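Local coordinates for HydG protein (Carboxydothermus hydrogenoformans, PDB 4RTB) that is a radical SAM lyase for maturing [FeFe]-hydrogenase, a CO and CN synthase that carries a [4Fe-4S] cluster together with S-adenosylmethionine, at residues A70-E75 against S302-K307; I63-A68 against V310-I315; E335-G340 against K385-S390; Y164-I169 against Y193-K198. One frame throughout, in Å; residues are numbered along the deposited sequence.

Contact 1: residues A70-E75 against S302-K307; sequences ANDTEE and SDHKFK
D72 reaches out of the link between helices 62-70 and 74-91 and meets K305 and H304 on the first turn of helix 303-316. Its carboxylate takes the ammonium group of K305 in a salt bridge, K305 NZ lying 3.2 Å from D72 OD1, a weak hydrogen bond by its geometry. The two side chains cross at about a right angle; the lysine chain bends at chi2 and again at chi4 (55°), and that last kink brings NZ to the acid. The carboxylate has a second cation in K308, reached through OD2, whose position is less certain; K308 NZ also binds the backbone O of N71, while K305 has a cation-pi partner in F69. A70 O stands 3.7 Å from K305 NZ, near it without a bond. Helix 303-316 is an outer helix of the radical SAM (beta/alpha)8 barrel, the crossover between parallel strands 281-283 and 321-324, and D72 meets it near its N-terminus. There S302 is the N-cap: its OG accepts from K305 N at 3.2 Å (158° at the hydrogen). T73 plays the same part for helix 74-91, its OG1 capping L76 N. H304 only brushes D72, its CD2 lying 4.1 Å from the aspartate CG, with ring and carboxylate planes almost perpendicular (86°). The histidine's own polar partner is D77, whose OD2 is hydrogen-bonded to NE2.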
loop_
_atom_site.group_PDB
_atom_site.type_symbol
_atom_site.label_atom_id
_atom_site.label_comp_id
_atom_site.label_asym_id
_atom_site.label_seq_id
_atom_site.Cartn_x
_atom_site.Cartn_y
_atom_site.Cartn_z
ATOM N N ALA A 70 5.363 19.791 8.044
ATOM C CA ALA A 70 6.413 20.212 8.965
ATOM C C ALA A 70 5.881 20.865 10.240
ATOM O O ALA A 70 6.448 20.681 11.318
ATOM C CB ALA A 70 7.369 21.163 8.255
ATOM N N ASN A 71 4.793 21.621 10.115
ATOM C CA ASN A 71 4.271 22.409 11.230
ATOM C C ASN A 71 3.043 21.795 11.896
ATOM O O ASN A 71 2.070 21.455 11.225
ATOM C CB ASN A 71 3.932 23.822 10.754
ATOM C CG ASN A 71 5.135 24.552 10.192
ATOM O OD1 ASN A 71 5.765 25.355 10.881
ATOM N ND2 ASN A 71 5.462 24.276 8.935
ATOM N N ASP A 72 3.088 21.673 13.219
ATOM C CA ASP A 72 1.969 21.115 13.974
ATOM C C ASP A 72 1.216 22.181 14.771
ATOM O O ASP A 72 1.639 22.565 15.861
ATOM C CB ASP A 72 2.455 20.014 14.925
ATOM C CG ASP A 72 2.952 18.782 14.192
ATOM O OD1 ASP A 72 3.658 17.962 14.813
ATOM O OD2 ASP A 72 2.637 18.633 12.993
ATOM N N THR A 73 0.101 22.658 14.224
ATOM C CA THR A 73 -0.782 23.564 14.954
ATOM C C THR A 73 -2.192 22.982 14.980
ATOM O O THR A 73 -2.560 22.207 14.100
ATOM C CB THR A 73 -0.817 24.976 14.331
ATOM O OG1 THR A 73 -1.818 25.032 13.308
ATOM C CG2 THR A 73 0.537 25.348 13.743
ATOM N N GLU A 74 -2.976 23.356 15.987
ATOM C CA GLU A 74 -4.317 22.800 16.163
ATOM C C GLU A 74 -5.208 23.036 14.946
ATOM O O GLU A 74 -5.768 22.091 14.381
ATOM C CB GLU A 74 -4.977 23.394 17.408
ATOM N N GLU A 75 -5.326 24.298 14.544
ATOM C CA GLU A 75 -6.168 24.673 13.412
ATOM C C GLU A 75 -5.752 23.933 12.149
ATOM O O GLU A 75 -6.573 23.283 11.501
ATOM C CB GLU A 75 -6.109 26.185 13.174
ATOM N N SER A 302 5.918 9.808 14.583
ATOM C CA SER A 302 4.832 9.878 15.552
ATOM C C SER A 302 3.498 9.568 14.883
ATOM O O SER A 302 3.329 9.784 13.682
ATOM C CB SER A 302 4.787 11.253 16.223
ATOM O OG SER A 302 4.332 12.256 15.327
ATOM N N ASP A 303 2.563 9.044 15.672
ATOM C CA ASP A 303 1.230 8.692 15.191
ATOM C C ASP A 303 0.546 9.879 14.531
ATOM O O ASP A 303 -0.054 9.754 13.458
ATOM C CB ASP A 303 0.365 8.174 16.341
ATOM C CG ASP A 303 0.660 6.730 16.684
ATOM O OD1 ASP A 303 0.704 5.896 15.757
ATOM O OD2 ASP A 303 0.850 6.428 17.880
ATOM N N HIS A 304 0.641 11.030 15.187
ATOM C CA HIS A 304 0.073 12.261 14.664
ATOM C C HIS A 304 0.655 12.598 13.294
ATOM O O HIS A 304 -0.082 12.826 12.329
ATOM C CB HIS A 304 0.319 13.414 15.636
ATOM C CG HIS A 304 -0.345 14.688 15.232
ATOM N ND1 HIS A 304 -1.698 14.901 15.387
ATOM C CD2 HIS A 304 0.152 15.813 14.666
ATOM C CE1 HIS A 304 -2.006 16.105 14.941
ATOM N NE2 HIS A 304 -0.901 16.679 14.498
ATOM N N LYS A 305 1.981 12.620 13.218
ATOM C CA LYS A 305 2.662 12.934 11.969
ATOM C C LYS A 305 2.318 11.911 10.892
ATOM O O LYS A 305 2.168 12.266 9.731
ATOM C CB LYS A 305 4.175 13.002 12.182
ATOM C CG LYS A 305 4.777 14.361 11.848
ATOM C CD LYS A 305 5.781 14.798 12.902
ATOM C CE LYS A 305 6.446 16.115 12.522
ATOM N NZ LYS A 305 5.453 17.192 12.247
ATOM N N PHE A 306 2.175 10.650 11.287
ATOM C CA PHE A 306 1.760 9.594 10.366
ATOM C C PHE A 306 0.400 9.912 9.742
ATOM O O PHE A 306 0.237 9.890 8.509
ATOM C CB PHE A 306 1.701 8.251 11.094
ATOM C CG PHE A 306 1.781 7.063 10.184
ATOM C CD1 PHE A 306 2.545 7.110 9.030
ATOM C CD2 PHE A 306 1.093 5.898 10.481
ATOM C CE1 PHE A 306 2.626 6.016 8.189
ATOM C CE2 PHE A 306 1.166 4.801 9.645
ATOM C CZ PHE A 306 1.934 4.859 8.496
ATOM N N LYS A 307 -0.570 10.210 10.607
ATOM C CA LYS A 307 -1.900 10.616 10.168
ATOM C C LYS A 307 -1.788 11.803 9.214
ATOM O O LYS A 307 -2.515 11.887 8.219
ATOM C CB LYS A 307 -2.782 10.958 11.373
ATOM C CG LYS A 307 -3.111 9.754 12.255
ATOM C CD LYS A 307 -3.183 10.112 13.741
ATOM C CE LYS A 307 -4.445 10.881 14.101
ATOM N NZ LYS A 307 -4.557 11.087 15.577
#

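Contact 2: residues I63-A68 against V310-I315; sequences IEAGIA and VALLRI
L312 of helix 303-316 pushes its forked end against A65 and A68, one turn apart on helix 62-70. The contact packs a helix of the N-terminal region against an outer helix of the (beta/alpha)8 barrel, and the small alanines let the backbones come close: the CA atoms of A65 and L312 are 6.8 Å apart. The tighter part lies round the two methyls of the leucine. CD2 rests on A68 CB at 3.8 Å, and the CB of A65 is a little farther from the same methyl, at 4.2 Å. With CG anti to the carbonyl carbon (chi1 -82°), the fork is carried straight out between the helices, where L80 and L261 also touch it. Toward the partly exposed I315 the fit slackens, for that side chain comes no nearer than 6.8 Å to segment 63-68. Cut back to an alanine, L312 would probably leave a gap between the two helices, with the CB atoms of A65 and A68 lacking their apolar partner. The other methyl faces backbone: L312 CD1 lies 3.7 Å from the carbonyl oxygen of A65.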
loop_
_atom_site.group_PDB
_atom_site.type_symbol
_atom_site.label_atom_id
_atom_site.label_comp_id
_atom_site.label_asym_id
_atom_site.label_seq_id
_atom_site.Cartn_x
_atom_site.Cartn_y
_atom_site.Cartn_z
ATOM N N ILE A 63 5.281 22.728 -2.052
ATOM C CA ILE A 63 5.821 23.528 -0.960
ATOM C C ILE A 63 4.846 23.634 0.213
ATOM O O ILE A 63 5.212 23.378 1.365
ATOM C CB ILE A 63 6.184 24.956 -1.444
ATOM C CG1 ILE A 63 7.131 24.906 -2.650
ATOM C CG2 ILE A 63 6.794 25.773 -0.314
ATOM C CD1 ILE A 63 6.435 24.983 -3.999
ATOM N N GLU A 64 3.602 23.998 -0.089
ATOM C CA GLU A 64 2.586 24.197 0.939
ATOM C C GLU A 64 2.231 22.885 1.632
ATOM O O GLU A 64 1.861 22.874 2.806
ATOM C CB GLU A 64 1.334 24.837 0.332
ATOM C CG GLU A 64 1.637 25.841 -0.774
ATOM C CD GLU A 64 0.496 26.809 -1.029
ATOM O OE1 GLU A 64 -0.195 26.669 -2.061
ATOM O OE2 GLU A 64 0.301 27.723 -0.199
ATOM N N ALA A 65 2.339 21.784 0.898
ATOM C CA ALA A 65 2.178 20.458 1.481
ATOM C C ALA A 65 3.308 20.195 2.469
ATOM O O ALA A 65 3.088 19.661 3.562
ATOM C CB ALA A 65 2.159 19.390 0.397
ATOM N N GLY A 66 4.517 20.586 2.073
ATOM C CA GLY A 66 5.687 20.441 2.919
ATOM C C GLY A 66 5.533 21.188 4.227
ATOM O O GLY A 66 5.803 20.650 5.303
ATOM N N ILE A 67 5.092 22.439 4.127
ATOM C CA ILE A 67 4.798 23.252 5.300
ATOM C C ILE A 67 3.695 22.614 6.142
ATOM O O ILE A 67 3.773 22.591 7.371
ATOM C CB ILE A 67 4.378 24.674 4.888
ATOM C CG1 ILE A 67 5.489 25.330 4.067
ATOM C CG2 ILE A 67 4.040 25.514 6.110
ATOM C CD1 ILE A 67 5.009 26.463 3.192
ATOM N N ALA A 68 2.678 22.083 5.469
ATOM C CA ALA A 68 1.549 21.446 6.139
ATOM C C ALA A 68 2.005 20.261 6.977
ATOM O O ALA A 68 1.461 19.999 8.051
ATOM C CB ALA A 68 0.506 21.005 5.125
ATOM N N VAL A 310 -0.656 10.371 5.699
ATOM C CA VAL A 310 -1.729 9.741 4.924
ATOM C C VAL A 310 -2.782 10.775 4.516
ATOM O O VAL A 310 -3.428 10.638 3.469
ATOM C CB VAL A 310 -2.409 8.573 5.694
ATOM C CG1 VAL A 310 -1.415 7.898 6.626
ATOM C CG2 VAL A 310 -3.638 9.043 6.464
ATOM N N ALA A 311 -2.930 11.821 5.326
ATOM C CA ALA A 311 -3.881 12.883 5.027
ATOM C C ALA A 311 -3.403 13.685 3.829
ATOM O O ALA A 311 -4.135 13.859 2.853
ATOM C CB ALA A 311 -4.072 13.788 6.230
ATOM N N LEU A 312 -2.168 14.169 3.915
ATOM C CA LEU A 312 -1.562 14.939 2.839
ATOM C C LEU A 312 -1.490 14.148 1.539
ATOM O O LEU A 312 -1.725 14.686 0.467
ATOM C CB LEU A 312 -0.169 15.406 3.247
ATOM C CG LEU A 312 -0.174 16.663 4.113
ATOM C CD1 LEU A 312 1.152 16.828 4.820
ATOM C CD2 LEU A 312 -0.477 17.878 3.250
ATOM N N LEU A 313 -1.166 12.866 1.640
ATOM C CA LEU A 313 -1.136 12.001 0.471
ATOM C C LEU A 313 -2.527 11.850 -0.132
ATOM O O LEU A 313 -2.686 11.904 -1.353
ATOM C CB LEU A 313 -0.561 10.633 0.832
ATOM C CG LEU A 313 0.958 10.514 0.709
ATOM C CD1 LEU A 313 1.511 9.671 1.834
ATOM C CD2 LEU A 313 1.334 9.919 -0.638
ATOM N N ARG A 314 -3.533 11.670 0.719
ATOM C CA ARG A 314 -4.902 11.553 0.229
ATOM C C ARG A 314 -5.370 12.833 -0.468
ATOM O O ARG A 314 -6.029 12.774 -1.508
ATOM C CB ARG A 314 -5.864 11.202 1.368
ATOM C CG ARG A 314 -7.344 11.270 0.989
ATOM C CD ARG A 314 -7.853 10.006 0.290
ATOM N NE ARG A 314 -7.224 9.766 -1.006
ATOM C CZ ARG A 314 -6.523 8.678 -1.304
ATOM N NH1 ARG A 314 -6.367 7.719 -0.403
ATOM N NH2 ARG A 314 -5.984 8.546 -2.507
ATOM N N ILE A 315 -5.022 13.985 0.095
ATOM C CA ILE A 315 -5.497 15.253 -0.448
ATOM C C ILE A 315 -4.692 15.673 -1.683
ATOM O O ILE A 315 -5.204 16.376 -2.552
ATOM C CB ILE A 315 -5.473 16.376 0.636
ATOM C CG1 ILE A 315 -6.265 17.608 0.180
ATOM C CG2 ILE A 315 -4.051 16.740 1.027
ATOM C CD1 ILE A 315 -5.412 18.742 -0.376
#

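Contact 3: residues E335-G340 against K385-S390; sequences ELVELG and KGFLPS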
loop_
_atom_site.group_PDB
_atom_site.type_symbol
_atom_site.label_atom_id
_atom_site.label_comp_id
_atom_site.label_asym_id
_atom_site.label_seq_id
_atom_site.Cartn_x
_atom_site.Cartn_y
_atom_site.Cartn_z
ATOM N N GLU A 335 -8.585 4.865 11.976
ATOM C CA GLU A 335 -8.454 6.315 11.844
ATOM C C GLU A 335 -7.766 6.635 10.517
ATOM O O GLU A 335 -8.176 7.543 9.791
ATOM C CB GLU A 335 -7.665 6.920 13.012
ATOM C CG GLU A 335 -8.491 7.837 13.917
ATOM C CD GLU A 335 -7.664 8.935 14.572
ATOM O OE1 GLU A 335 -6.768 8.617 15.383
ATOM O OE2 GLU A 335 -7.914 10.124 14.272
ATOM N N LEU A 336 -6.723 5.873 10.203
ATOM C CA LEU A 336 -5.999 6.031 8.949
ATOM C C LEU A 336 -6.906 5.686 7.775
ATOM O O LEU A 336 -6.833 6.322 6.722
ATOM C CB LEU A 336 -4.741 5.160 8.936
ATOM C CG LEU A 336 -3.713 5.482 10.024
ATOM C CD1 LEU A 336 -2.612 4.434 10.063
ATOM C CD2 LEU A 336 -3.132 6.874 9.828
ATOM N N VAL A 337 -7.764 4.685 7.956
ATOM C CA VAL A 337 -8.752 4.373 6.929
ATOM C C VAL A 337 -9.696 5.567 6.745
ATOM O O VAL A 337 -10.041 5.919 5.615
ATOM C CB VAL A 337 -9.558 3.095 7.265
ATOM C CG1 VAL A 337 -10.637 2.855 6.224
ATOM C CG2 VAL A 337 -8.629 1.890 7.355
ATOM N N GLU A 338 -10.092 6.198 7.851
ATOM C CA GLU A 338 -10.911 7.414 7.801
ATOM C C GLU A 338 -10.222 8.539 7.024
ATOM O O GLU A 338 -10.872 9.277 6.278
ATOM C CB GLU A 338 -11.243 7.912 9.218
ATOM C CG GLU A 338 -12.525 7.359 9.839
ATOM C CD GLU A 338 -12.696 7.772 11.300
ATOM O OE1 GLU A 338 -12.743 8.990 11.586
ATOM O OE2 GLU A 338 -12.781 6.873 12.165
ATOM N N LEU A 339 -8.909 8.664 7.202
ATOM C CA LEU A 339 -8.180 9.823 6.690
ATOM C C LEU A 339 -7.597 9.677 5.278
ATOM O O LEU A 339 -7.098 10.656 4.722
ATOM C CB LEU A 339 -7.050 10.192 7.654
ATOM C CG LEU A 339 -7.364 11.284 8.678
ATOM C CD1 LEU A 339 -8.266 10.757 9.778
ATOM C CD2 LEU A 339 -6.086 11.859 9.257
ATOM N N GLY A 340 -7.642 8.481 4.696
ATOM C CA GLY A 340 -7.179 8.334 3.325
ATOM C C GLY A 340 -6.843 6.942 2.815
ATOM O O GLY A 340 -6.939 6.679 1.615
ATOM N N LYS A 385 -17.243 -0.054 12.572
ATOM C CA LYS A 385 -16.774 1.322 12.406
ATOM C C LYS A 385 -17.380 1.951 11.149
ATOM O O LYS A 385 -16.995 3.050 10.742
ATOM C CB LYS A 385 -15.242 1.377 12.348
ATOM C CG LYS A 385 -14.556 0.671 13.510
ATOM C CD LYS A 385 -13.353 1.442 14.037
ATOM C CE LYS A 385 -12.693 0.707 15.200
ATOM N NZ LYS A 385 -11.417 1.350 15.628
ATOM N N GLY A 386 -18.328 1.240 10.540
ATOM C CA GLY A 386 -19.099 1.771 9.430
ATOM C C GLY A 386 -18.449 1.623 8.069
ATOM O O GLY A 386 -18.874 2.256 7.101
ATOM N N PHE A 387 -17.428 0.776 7.991
ATOM C CA PHE A 387 -16.652 0.610 6.763
ATOM C C PHE A 387 -17.132 -0.560 5.905
ATOM O O PHE A 387 -17.715 -1.520 6.411
ATOM C CB PHE A 387 -15.171 0.429 7.100
ATOM C CG PHE A 387 -14.522 1.660 7.665
ATOM C CD1 PHE A 387 -13.605 1.562 8.699
ATOM C CD2 PHE A 387 -14.818 2.914 7.154
ATOM C CE1 PHE A 387 -13.000 2.692 9.221
ATOM C CE2 PHE A 387 -14.215 4.050 7.672
ATOM C CZ PHE A 387 -13.305 3.938 8.706
ATOM N N LEU A 388 -16.876 -0.466 4.603
ATOM C CA LEU A 388 -17.253 -1.506 3.652
ATOM C C LEU A 388 -16.019 -2.287 3.198
ATOM O O LEU A 388 -15.227 -1.793 2.392
ATOM C CB LEU A 388 -17.963 -0.892 2.441
ATOM C CG LEU A 388 -18.981 -1.701 1.626
ATOM C CD1 LEU A 388 -18.796 -1.414 0.143
ATOM C CD2 LEU A 388 -18.906 -3.201 1.895
ATOM N N PRO A 389 -15.850 -3.512 3.720
ATOM C CA PRO A 389 -14.736 -4.381 3.330
ATOM C C PRO A 389 -14.941 -4.927 1.925
ATOM O O PRO A 389 -16.057 -5.326 1.589
ATOM C CB PRO A 389 -14.779 -5.509 4.367
ATOM C CG PRO A 389 -15.678 -5.012 5.465
ATOM C CD PRO A 389 -16.659 -4.113 4.791
ATOM N N SER A 390 -13.882 -4.951 1.122
ATOM C CA SER A 390 -14.003 -5.395 -0.259
ATOM C C SER A 390 -12.882 -6.344 -0.655
ATOM O O SER A 390 -11.835 -6.400 -0.009
ATOM C CB SER A 390 -14.023 -4.194 -1.201
ATOM O OG SER A 390 -13.951 -2.990 -0.465
#
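F387 lays its ring against V337 and E338 on the last turns of helix 330-339. Its CB leaves a loop residue just ahead of strand 388-390 and points at the helix; CG is anti to the carbonyl carbon (chi1 -68°), which sends the ring across to V337. Atom by atom, F387 CD1 lies 4.1 Å from V337 CG1, CE1 3.8 Å from CG1 and near the valine CB, and CE2 4.0 Å from CG1. The methyl thus sits above the middle of one face, 3.8 Å from the ring centroid and only 12° off the ring normal, a CH-pi contact. At chi1 176° it is CG1, opposite the valine's backbone N, that takes this place and not CG2. At the tip, CZ touches E338 CG at 3.7 Å, the methylene standing in the plane of the ring at its edge while the extended glutamate carries its carboxylate away from the ring. The opposite face is taken by the backbone of F387's own segment: K385 O lies 4.0 Å above the plane, over the centre. I96 of strand 95-105 touches both V337 and F387, so the pair lies between that strand and helix 330-339. Beyond F387 the chain joins strand 95-105 in parallel, L388 and S390 both bonding to I96, while helix 419-432 packs against L388, P389 and S390.

Contact 4: residues Y164-I169 against Y193-K198; sequences YLEEII and YERLKK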
loop_
_atom_site.group_PDB
_atom_site.type_symbol
_atom_site.label_atom_id
_atom_site.label_comp_id
_atom_site.label_asym_id
_atom_site.label_seq_id
_atom_site.Cartn_x
_atom_site.Cartn_y
_atom_site.Cartn_z
ATOM N N TYR A 164 11.081 -18.924 -11.483
ATOM C CA TYR A 164 10.321 -19.320 -10.302
ATOM C C TYR A 164 8.861 -18.855 -10.372
ATOM O O TYR A 164 7.926 -19.652 -10.229
ATOM C CB TYR A 164 11.017 -18.752 -9.062
ATOM C CG TYR A 164 10.427 -19.141 -7.730
ATOM C CD1 TYR A 164 9.749 -18.209 -6.954
ATOM C CD2 TYR A 164 10.572 -20.428 -7.231
ATOM C CE1 TYR A 164 9.219 -18.551 -5.726
ATOM C CE2 TYR A 164 10.044 -20.781 -6.002
ATOM C CZ TYR A 164 9.371 -19.836 -5.253
ATOM O OH TYR A 164 8.838 -20.178 -4.030
ATOM N N LEU A 165 8.679 -17.561 -10.613
ATOM C CA LEU A 165 7.349 -16.979 -10.737
ATOM C C LEU A 165 6.655 -17.442 -12.012
ATOM O O LEU A 165 5.432 -17.585 -12.043
ATOM C CB LEU A 165 7.429 -15.451 -10.711
ATOM C CG LEU A 165 7.793 -14.808 -9.372
ATOM C CD1 LEU A 165 7.912 -13.300 -9.511
ATOM C CD2 LEU A 165 6.760 -15.167 -8.319
ATOM N N GLU A 166 7.438 -17.677 -13.062
ATOM C CA GLU A 166 6.888 -18.136 -14.334
ATOM C C GLU A 166 6.235 -19.498 -14.180
ATOM O O GLU A 166 5.332 -19.848 -14.941
ATOM C CB GLU A 166 7.970 -18.192 -15.413
ATOM C CG GLU A 166 8.033 -16.946 -16.279
ATOM C CD GLU A 166 9.353 -16.810 -17.009
ATOM O OE1 GLU A 166 10.258 -17.635 -16.761
ATOM O OE2 GLU A 166 9.487 -15.876 -17.826
ATOM N N GLU A 167 6.691 -20.269 -13.198
ATOM C CA GLU A 167 6.035 -21.537 -12.908
ATOM C C GLU A 167 4.973 -21.411 -11.816
ATOM O O GLU A 167 3.966 -22.118 -11.844
ATOM C CB GLU A 167 7.062 -22.600 -12.512
ATOM C CG GLU A 167 7.391 -23.573 -13.635
ATOM C CD GLU A 167 7.764 -24.951 -13.122
ATOM O OE1 GLU A 167 7.931 -25.107 -11.893
ATOM O OE2 GLU A 167 7.884 -25.881 -13.950
ATOM N N ILE A 168 5.183 -20.506 -10.865
ATOM C CA ILE A 168 4.300 -20.438 -9.701
ATOM C C ILE A 168 3.008 -19.637 -9.921
ATOM O O ILE A 168 1.926 -20.095 -9.549
ATOM C CB ILE A 168 5.055 -19.865 -8.485
ATOM C CG1 ILE A 168 5.968 -20.946 -7.902
ATOM C CG2 ILE A 168 4.086 -19.349 -7.426
ATOM C CD1 ILE A 168 6.400 -20.696 -6.483
ATOM N N ILE A 169 3.111 -18.459 -10.526
ATOM C CA ILE A 169 1.945 -17.586 -10.672
ATOM C C ILE A 169 0.798 -18.193 -11.504
ATOM O O ILE A 169 -0.350 -18.189 -11.044
ATOM C CB ILE A 169 2.348 -16.213 -11.263
ATOM C CG1 ILE A 169 3.120 -15.404 -10.219
ATOM C CG2 ILE A 169 1.124 -15.441 -11.725
ATOM C CD1 ILE A 169 3.543 -14.039 -10.691
ATOM N N TYR A 193 10.672 -7.333 -17.184
ATOM C CA TYR A 193 9.316 -6.818 -17.057
ATOM C C TYR A 193 8.445 -7.299 -18.213
ATOM O O TYR A 193 7.248 -7.525 -18.039
ATOM C CB TYR A 193 9.324 -5.292 -16.983
ATOM C CG TYR A 193 9.837 -4.756 -15.667
ATOM C CD1 TYR A 193 9.418 -5.306 -14.463
ATOM C CD2 TYR A 193 10.746 -3.710 -15.629
ATOM C CE1 TYR A 193 9.883 -4.822 -13.256
ATOM C CE2 TYR A 193 11.218 -3.219 -14.426
ATOM C CZ TYR A 193 10.783 -3.779 -13.243
ATOM O OH TYR A 193 11.252 -3.295 -12.044
ATOM N N GLU A 194 9.046 -7.457 -19.389
ATOM C CA GLU A 194 8.342 -8.066 -20.513
ATOM C C GLU A 194 7.972 -9.507 -20.183
ATOM O O GLU A 194 6.937 -10.008 -20.622
ATOM C CB GLU A 194 9.186 -8.018 -21.786
ATOM C CG GLU A 194 9.032 -6.734 -22.585
ATOM N N ARG A 195 8.823 -10.170 -19.409
ATOM C CA ARG A 195 8.551 -11.534 -18.978
ATOM C C ARG A 195 7.436 -11.541 -17.941
ATOM O O ARG A 195 6.599 -12.444 -17.926
ATOM C CB ARG A 195 9.816 -12.194 -18.413
ATOM C CG ARG A 195 10.859 -12.561 -19.466
ATOM C CD ARG A 195 12.114 -13.167 -18.844
ATOM N NE ARG A 195 11.867 -14.476 -18.243
ATOM C CZ ARG A 195 12.774 -15.168 -17.560
ATOM N NH1 ARG A 195 12.463 -16.353 -17.047
ATOM N NH2 ARG A 195 13.995 -14.677 -17.384
ATOM N N LEU A 196 7.423 -10.523 -17.086
ATOM C CA LEU A 196 6.456 -10.452 -15.996
ATOM C C LEU A 196 5.055 -10.120 -16.504
ATOM O O LEU A 196 4.069 -10.664 -16.009
ATOM C CB LEU A 196 6.895 -9.420 -14.956
ATOM C CG LEU A 196 6.247 -9.578 -13.579
ATOM C CD1 LEU A 196 6.595 -10.936 -12.987
ATOM C CD2 LEU A 196 6.667 -8.455 -12.641
ATOM N N LYS A 197 4.975 -9.237 -17.496
ATOM C CA LYS A 197 3.697 -8.854 -18.091
ATOM C C LYS A 197 2.967 -10.066 -18.681
ATOM O O LYS A 197 1.736 -10.085 -18.740
ATOM C CB LYS A 197 3.908 -7.784 -19.168
ATOM C CG LYS A 197 2.625 -7.171 -19.714
ATOM N N LYS A 198 3.726 -11.077 -19.102
ATOM C CA LYS A 198 3.146 -12.303 -19.648
ATOM C C LYS A 198 2.505 -13.171 -18.567
ATOM O O LYS A 198 1.697 -14.052 -18.867
ATOM C CB LYS A 198 4.208 -13.118 -20.389
ATOM C CG LYS A 198 4.668 -12.519 -21.713
#
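Segments 164-169 and 193-198 come nearest at E166 and L196, whose CA atoms lie 7.9 Å apart, with R195 reaching back across the gap to E166. Their helices, 158-175 and 190-197, are on the outside of the radical SAM (beta/alpha)8 barrel, consecutive in the chain and separated by strand 180-184. On the outer rim R195 grips the carboxylate of E166 side-on with two nitrogens, one to each oxygen: NH1 to OE1 at 2.6 Å, NE to OE2 at 2.8 Å. Both bonds keep close to the guanidinium plane and use the syn sides of the oxygens, yet the two flat groups are turned 39° against each other, so neither nitrogen lies in the carboxylate plane. The arginine chain is straight at chi2 and folds at chi3 (67°), which turns NE and NH1 back toward the acid; the glutamate comes in extended beyond CG and crosses it at about a right angle. D159, L162 and S163 of helix 158-175 also touch R195. A methionine in its place would probably leave E166 without its cation and with both oxygens lacking these donors. Farther in, L165 turns toward the barrel, touching L151 of strand 148-153 and lying about 4 Å, side chain to side chain, from M153, an S-adenosylmethionine-binding residue. The link of L165 to helix 190-197 is light, a single methyl pair: L165 CD1 is 4.4 Å from L196 CD1.

How the contacts relate
Contacts 1 and 2 share helix 303-316, with centres 11 Å apart: contact 1 is at the surface and relies on charge at the start of the helix, contact 2 is buried and sets a leucine against two alanines and a backbone carbonyl. Contact 3, also buried, replaces aliphatic packing with an aromatic face; its helix 330-339 leans on helix 303-316, F306 and V310 packing on L336. Contact 4 lies across the chain's centre, about 20 Å or more from the others between nearest atoms. Half buried, it combines an outer salt bridge with two good hydrogen bonds, where those of contact 1 are weak, and an inner leucine pair, and it alone approaches the S-adenosylmethionine site.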